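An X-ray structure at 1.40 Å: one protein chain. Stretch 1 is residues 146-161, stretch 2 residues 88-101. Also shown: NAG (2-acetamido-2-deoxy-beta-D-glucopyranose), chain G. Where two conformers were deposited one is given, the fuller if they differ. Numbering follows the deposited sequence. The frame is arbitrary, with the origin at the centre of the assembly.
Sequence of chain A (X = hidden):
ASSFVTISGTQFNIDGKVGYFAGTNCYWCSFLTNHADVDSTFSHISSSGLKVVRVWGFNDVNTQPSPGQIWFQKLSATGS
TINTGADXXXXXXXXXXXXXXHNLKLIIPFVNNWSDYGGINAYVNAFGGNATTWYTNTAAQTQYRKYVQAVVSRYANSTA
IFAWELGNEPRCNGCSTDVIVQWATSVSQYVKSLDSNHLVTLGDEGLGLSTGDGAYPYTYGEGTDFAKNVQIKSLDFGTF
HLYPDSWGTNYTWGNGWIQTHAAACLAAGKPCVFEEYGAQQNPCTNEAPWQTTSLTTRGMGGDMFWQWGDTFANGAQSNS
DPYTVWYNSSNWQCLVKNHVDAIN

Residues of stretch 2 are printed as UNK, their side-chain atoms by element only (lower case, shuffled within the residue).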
# COMPACT_ATOMS: atom_id res chain seq x y z
N LYS A 146 13.27 -3.84 14.05
CA LYS A 146 14.01 -5.08 13.73
C LYS A 146 13.31 -5.79 12.56
O LYS A 146 13.99 -6.33 11.66
CB LYS A 146 14.05 -6.03 14.94
CG LYS A 146 15.02 -5.67 16.05
CD LYS A 146 15.05 -6.79 17.12
CE LYS A 146 15.68 -8.05 16.61
NZ LYS A 146 16.24 -8.93 17.69
N TYR A 147 11.97 -5.75 12.51
CA TYR A 147 11.25 -6.39 11.36
C TYR A 147 11.43 -5.60 10.08
O TYR A 147 11.72 -6.21 9.03
CB TYR A 147 9.71 -6.49 11.75
CG TYR A 147 8.98 -7.23 10.64
CD1 TYR A 147 9.22 -8.62 10.48
CD2 TYR A 147 8.11 -6.58 9.78
CE1 TYR A 147 8.62 -9.32 9.45
CE2 TYR A 147 7.50 -7.29 8.73
CZ TYR A 147 7.81 -8.62 8.55
OH TYR A 147 7.22 -9.34 7.48
N VAL A 148 11.38 -4.28 10.10
CA VAL A 148 11.73 -3.44 8.94
C VAL A 148 13.11 -3.84 8.42
O VAL A 148 13.30 -3.98 7.18
CB VAL A 148 11.66 -1.93 9.31
CG1 VAL A 148 12.23 -1.06 8.19
CG2 VAL A 148 10.23 -1.48 9.61
N GLN A 149 14.11 -3.90 9.34
CA GLN A 149 15.44 -4.30 8.78
C GLN A 149 15.42 -5.67 8.13
O GLN A 149 16.15 -5.85 7.09
CB GLN A 149 16.49 -4.21 9.94
CG GLN A 149 17.92 -4.41 9.44
CD GLN A 149 18.45 -5.79 9.24
OE1 GLN A 149 17.98 -6.82 9.77
NE2 GLN A 149 19.53 -5.94 8.44
N ALA A 150 14.71 -6.62 8.73
CA ALA A 150 14.70 -7.99 8.14
C ALA A 150 14.05 -8.00 6.76
O ALA A 150 14.50 -8.80 5.91
CB ALA A 150 13.95 -8.92 9.09
N VAL A 151 13.03 -7.13 6.51
CA VAL A 151 12.43 -7.15 5.17
C VAL A 151 13.24 -6.33 4.19
O VAL A 151 13.64 -6.83 3.09
CB VAL A 151 10.99 -6.57 5.24
CG1 VAL A 151 10.36 -6.42 3.82
CG2 VAL A 151 10.08 -7.52 6.09
N VAL A 152 13.64 -5.10 4.56
CA VAL A 152 14.39 -4.21 3.66
C VAL A 152 15.71 -4.85 3.24
O VAL A 152 16.07 -4.78 2.03
CB VAL A 152 14.64 -2.82 4.24
CG1 VAL A 152 15.58 -2.01 3.36
CG2 VAL A 152 13.32 -2.05 4.42
N SER A 153 16.44 -5.50 4.20
CA SER A 153 17.75 -6.04 3.80
C SER A 153 17.61 -7.17 2.81
O SER A 153 18.65 -7.40 2.08
CB SER A 153 18.52 -6.47 5.04
OG SER A 153 17.86 -7.52 5.70
N ARG A 154 16.47 -7.85 2.68
CA ARG A 154 16.37 -8.90 1.67
C ARG A 154 16.33 -8.38 0.26
O ARG A 154 16.76 -9.10 -0.71
CB ARG A 154 15.06 -9.77 1.87
CG ARG A 154 15.15 -10.55 3.16
CD ARG A 154 13.87 -11.36 3.45
NE ARG A 154 13.93 -12.76 2.93
CZ ARG A 154 14.57 -13.74 3.56
NH1 ARG A 154 15.19 -13.53 4.74
NH2 ARG A 154 14.63 -14.97 3.03
N TYR A 155 15.69 -7.19 0.04
CA TYR A 155 15.37 -6.76 -1.33
C TYR A 155 15.97 -5.39 -1.63
O TYR A 155 15.62 -4.75 -2.64
CB TYR A 155 13.85 -6.71 -1.57
CG TYR A 155 13.11 -7.92 -0.98
CD1 TYR A 155 13.40 -9.20 -1.42
CD2 TYR A 155 12.10 -7.76 -0.03
CE1 TYR A 155 12.79 -10.34 -0.86
CE2 TYR A 155 11.48 -8.90 0.51
CZ TYR A 155 11.79 -10.15 0.08
OH TYR A 155 11.11 -11.23 0.64
N ALA A 156 16.87 -4.86 -0.76
CA ALA A 156 17.41 -3.49 -0.92
C ALA A 156 18.04 -3.24 -2.27
O ALA A 156 18.02 -2.07 -2.77
CB ALA A 156 18.43 -3.14 0.21
N ASN A 157 18.61 -4.27 -2.97
CA ASN A 157 19.24 -4.05 -4.25
C ASN A 157 18.46 -4.63 -5.44
O ASN A 157 18.96 -4.66 -6.61
CB ASN A 157 20.68 -4.62 -4.29
CG ASN A 157 21.51 -4.02 -3.19
OD1 ASN A 157 21.49 -4.29 -1.97
ND2 ASN A 157 22.38 -3.05 -3.62
N SER A 158 17.21 -5.01 -5.18
CA SER A 158 16.33 -5.48 -6.25
C SER A 158 15.68 -4.31 -7.00
O SER A 158 15.13 -3.39 -6.34
CB SER A 158 15.19 -6.39 -5.65
OG SER A 158 14.25 -6.69 -6.77
N THR A 159 15.60 -4.32 -8.33
CA THR A 159 14.91 -3.27 -9.07
C THR A 159 13.37 -3.50 -9.11
O THR A 159 12.69 -2.60 -9.60
CB THR A 159 15.45 -3.14 -10.51
OG1 THR A 159 15.36 -4.39 -11.14
CG2 THR A 159 16.93 -2.69 -10.50
N ALA A 160 12.86 -4.55 -8.48
CA ALA A 160 11.39 -4.73 -8.48
C ALA A 160 10.70 -3.99 -7.37
O ALA A 160 9.46 -4.07 -7.36
CB ALA A 160 11.10 -6.26 -8.39
N ILE A 161 11.34 -3.33 -6.43
CA ILE A 161 10.63 -2.54 -5.40
C ILE A 161 10.28 -1.15 -5.88
O ILE A 161 11.18 -0.36 -6.26
CB ILE A 161 11.46 -2.49 -4.12
CG1 ILE A 161 11.94 -3.89 -3.68
CG2 ILE A 161 10.68 -1.76 -2.99
CD1 ILE A 161 10.80 -4.89 -3.38
N UNK A 88 7.51 -18.90 5.97
CA UNK A 88 7.67 -17.52 6.40
C UNK A 88 8.06 -16.57 5.30
O UNK A 88 7.41 -16.68 4.19
N UNK A 89 9.08 -15.75 5.38
CA UNK A 89 9.42 -14.75 4.33
C UNK A 89 9.84 -15.35 3.02
O UNK A 89 9.90 -14.60 2.06
c UNK A 89 9.85 -12.74 5.91
c UNK A 89 10.98 -12.04 6.67
c UNK A 89 8.91 -11.76 5.24
c UNK A 89 10.43 -13.76 4.93
N UNK A 90 10.17 -16.66 2.96
CA UNK A 90 10.40 -17.24 1.62
C UNK A 90 9.18 -17.16 0.77
O UNK A 90 9.38 -17.15 -0.51
o UNK A 90 12.38 -21.10 1.71
n UNK A 90 13.50 -20.58 3.61
c UNK A 90 12.70 -20.31 2.60
c UNK A 90 10.86 -18.72 1.81
c UNK A 90 12.21 -18.86 2.49
N UNK A 91 7.92 -17.06 1.17
CA UNK A 91 6.76 -16.85 0.31
C UNK A 91 6.88 -15.44 -0.31
O UNK A 91 6.64 -15.29 -1.52
o UNK A 91 5.11 -16.03 1.94
c UNK A 91 5.28 -18.38 1.60
c UNK A 91 5.30 -17.02 0.88
N UNK A 92 7.25 -14.42 0.51
CA UNK A 92 7.48 -13.07 -0.11
C UNK A 92 8.71 -13.04 -1.03
O UNK A 92 8.63 -12.33 -2.08
c UNK A 92 7.65 -12.05 1.04
c UNK A 92 6.43 -10.10 -0.09
c UNK A 92 7.90 -9.70 1.90
c UNK A 92 7.70 -10.56 0.63
N UNK A 93 9.71 -13.89 -0.76
CA UNK A 93 10.86 -13.88 -1.71
C UNK A 93 10.39 -14.29 -3.11
O UNK A 93 10.86 -13.78 -4.14
c UNK A 93 12.69 -14.58 -0.02
c UNK A 93 11.94 -14.90 -1.28
o UNK A 93 13.40 -15.50 0.47
o UNK A 93 12.65 -13.42 0.46
N UNK A 94 9.47 -15.28 -3.22
CA UNK A 94 8.99 -15.72 -4.53
C UNK A 94 8.20 -14.63 -5.26
O UNK A 94 8.21 -14.48 -6.47
o UNK A 94 7.83 -18.88 -9.91
c UNK A 94 8.10 -17.61 -5.91
c UNK A 94 6.93 -17.43 -6.65
c UNK A 94 6.84 -17.83 -7.97
c UNK A 94 9.10 -18.60 -7.90
c UNK A 94 8.26 -17.09 -4.47
c UNK A 94 7.92 -18.42 -8.59
c UNK A 94 9.19 -18.19 -6.58
N UNK A 95 7.38 -13.86 -4.46
CA UNK A 95 6.66 -12.72 -5.04
C UNK A 95 7.61 -11.72 -5.65
O UNK A 95 7.37 -11.24 -6.77
c UNK A 95 4.67 -13.06 -3.52
c UNK A 95 5.08 -10.80 -4.47
c UNK A 95 5.75 -12.08 -3.94
N UNK A 96 8.70 -11.40 -4.93
CA UNK A 96 9.69 -10.47 -5.55
C UNK A 96 10.39 -11.12 -6.76
O UNK A 96 10.54 -10.41 -7.78
c UNK A 96 10.73 -10.08 -4.49
c UNK A 96 10.05 -9.36 -3.31
c UNK A 96 11.85 -9.21 -5.08
N UNK A 97 10.69 -12.42 -6.73
CA UNK A 97 11.28 -13.14 -7.87
C UNK A 97 10.36 -13.05 -9.08
O UNK A 97 10.80 -12.76 -10.21
c UNK A 97 12.30 -16.88 -8.53
c UNK A 97 11.59 -14.62 -7.47
n UNK A 97 12.42 -17.43 -7.36
o UNK A 97 12.37 -17.65 -9.58
c UNK A 97 12.14 -15.40 -8.67
N UNK A 98 9.04 -13.28 -8.88
CA UNK A 98 8.05 -13.25 -9.99
C UNK A 98 7.87 -11.85 -10.52
O UNK A 98 7.67 -11.59 -11.74
c UNK A 98 6.72 -13.87 -9.44
o UNK A 98 5.79 -13.95 -10.54
N UNK A 99 7.89 -10.81 -9.62
CA UNK A 99 7.80 -9.40 -10.11
C UNK A 99 9.01 -9.10 -11.00
O UNK A 99 8.87 -8.46 -12.07
c UNK A 99 7.75 -8.44 -8.90
N UNK A 100 10.23 -9.53 -10.59
CA UNK A 100 11.40 -9.31 -11.47
C UNK A 100 11.20 -9.99 -12.84
O UNK A 100 11.52 -9.36 -13.89
o UNK A 100 14.84 -9.10 -7.95
c UNK A 100 14.26 -9.80 -8.81
c UNK A 100 12.65 -9.90 -10.79
c UNK A 100 13.09 -9.16 -9.51
o UNK A 100 14.60 -10.98 -9.04
N UNK A 101 10.66 -11.19 -12.88
CA UNK A 101 10.50 -11.91 -14.15
C UNK A 101 9.43 -11.30 -15.03
O UNK A 101 9.55 -11.34 -16.28
o UNK A 101 9.84 -16.18 -13.50
c UNK A 101 9.71 -14.29 -14.99
n UNK A 101 8.09 -15.96 -15.06
c UNK A 101 10.11 -13.37 -13.83
c UNK A 101 9.20 -15.64 -14.45
C1 NAG G . 23.38 -2.19 -2.68
C2 NAG G . 24.75 -2.09 -3.33
C3 NAG G . 25.54 -1.19 -2.37
C4 NAG G . 24.83 0.16 -2.16
C5 NAG G . 23.39 -0.06 -1.60
C6 NAG G . 22.60 1.24 -1.48
C7 NAG G . 25.93 -3.92 -4.47
C8 NAG G . 26.61 -5.24 -4.28
N2 NAG G . 25.29 -3.48 -3.34
O3 NAG G . 26.83 -0.96 -2.98
O4 NAG G . 25.57 0.92 -1.14
O5 NAG G . 22.72 -0.90 -2.56
O6 NAG G . 21.36 0.95 -0.72
O7 NAG G . 25.98 -3.25 -5.45

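Position 88 has no side-chain atoms, so it is Gly-88. Its phi/psi of -130/-128 is a conformation that glycine adopts far more readily than other residues, and its carbonyl O accepts the backbone N of position 91 at 3.1 Å.

Position 89 carries four carbons, forked at the second, which identifies Leu-89. Its CB points toward stretch 1 and lies over one face of the Arg-154 guanidinium, while CD2 comes within 3.7 Å of Tyr-147 OH and 4.5 Å of Val-151 CG2. A branched apolar side chain suits this buried site.

Position 90 has three carbons, the third bearing one oxygen and one nitrogen: Gln-90. It points away from stretch 1, and its exposed amide is hydrogen-bonded elsewhere in the structure. At 91 a single carbon bears one oxygen and one carbon, giving Thr-91, also directed away; its small polar group fits a buried site where the hydroxyl finds hydrogen-bonding partners.

Position 92 again shows four carbons forked at the second, hence Leu-92. It points toward Tyr-155, whose CE2 lies 3.9 Å from Leu-92 CD2, an apolar contact oblique to the ring.

Position 93 has two carbons, the second bearing two oxygens, so its shape is that of an aspartate, and both oxygens lie against hydrogen-bond donors. Asp-93 OD1 accepts Arg-154 NE at 2.9 Å and Tyr-155 OH at 2.7 Å; its OD2 accepts Arg-154 NH2 at 2.9 Å. The two nearly linear N-H bonds make a side-on salt bridge, for which a carboxylate is ideally shaped.

Position 94 is one carbon followed by a six-carbon ring bearing an oxygen, Tyr-94; it points away, and its hydroxyl bonds elsewhere. Position 95, one carbon carrying two more, is Val-95, buried but beyond contact with stretch 1.

Position 96 has the same three-carbon fork and is Val-96. Its CG2 sits 3.8 Å from the centroid of the Tyr-155 ring, only 9° off the normal, a CH-pi contact to which a compact methyl is well suited.

Position 97 has three carbons ending in one oxygen and one nitrogen: Gln-97, exposed and directed away. Position 98, one carbon and one oxygen, is Ser-98, buried and out of reach of stretch 1.

Position 99 has one carbon: Ala-99. This CB meets Ala-160 CB at 4.0 Å, two small side chains facing each other where the backbones draw close.

Position 100 has three carbons ending in two oxygens, Glu-100. Its OE2 accepts Ser-158 OG at 2.7 Å, and its CG packs 3.7 Å from Ala-160 CB. Position 101, three carbons ending in oxygen and nitrogen, is Gln-101, exposed and without contact.

The contact joins two helices inclined at 34°, and the turns following Tyr-155 extend it. Tyr-155 is central, with Val-96 over one ring face and Asp-93 at its edge. Beyond it, Ser-158 OG accepts Ala-160 N at 3.1 Å while donating to Glu-100, linking the turn to the helix.

Stretch 2, residues 88-101: GLQTLDYVVQSAEQ
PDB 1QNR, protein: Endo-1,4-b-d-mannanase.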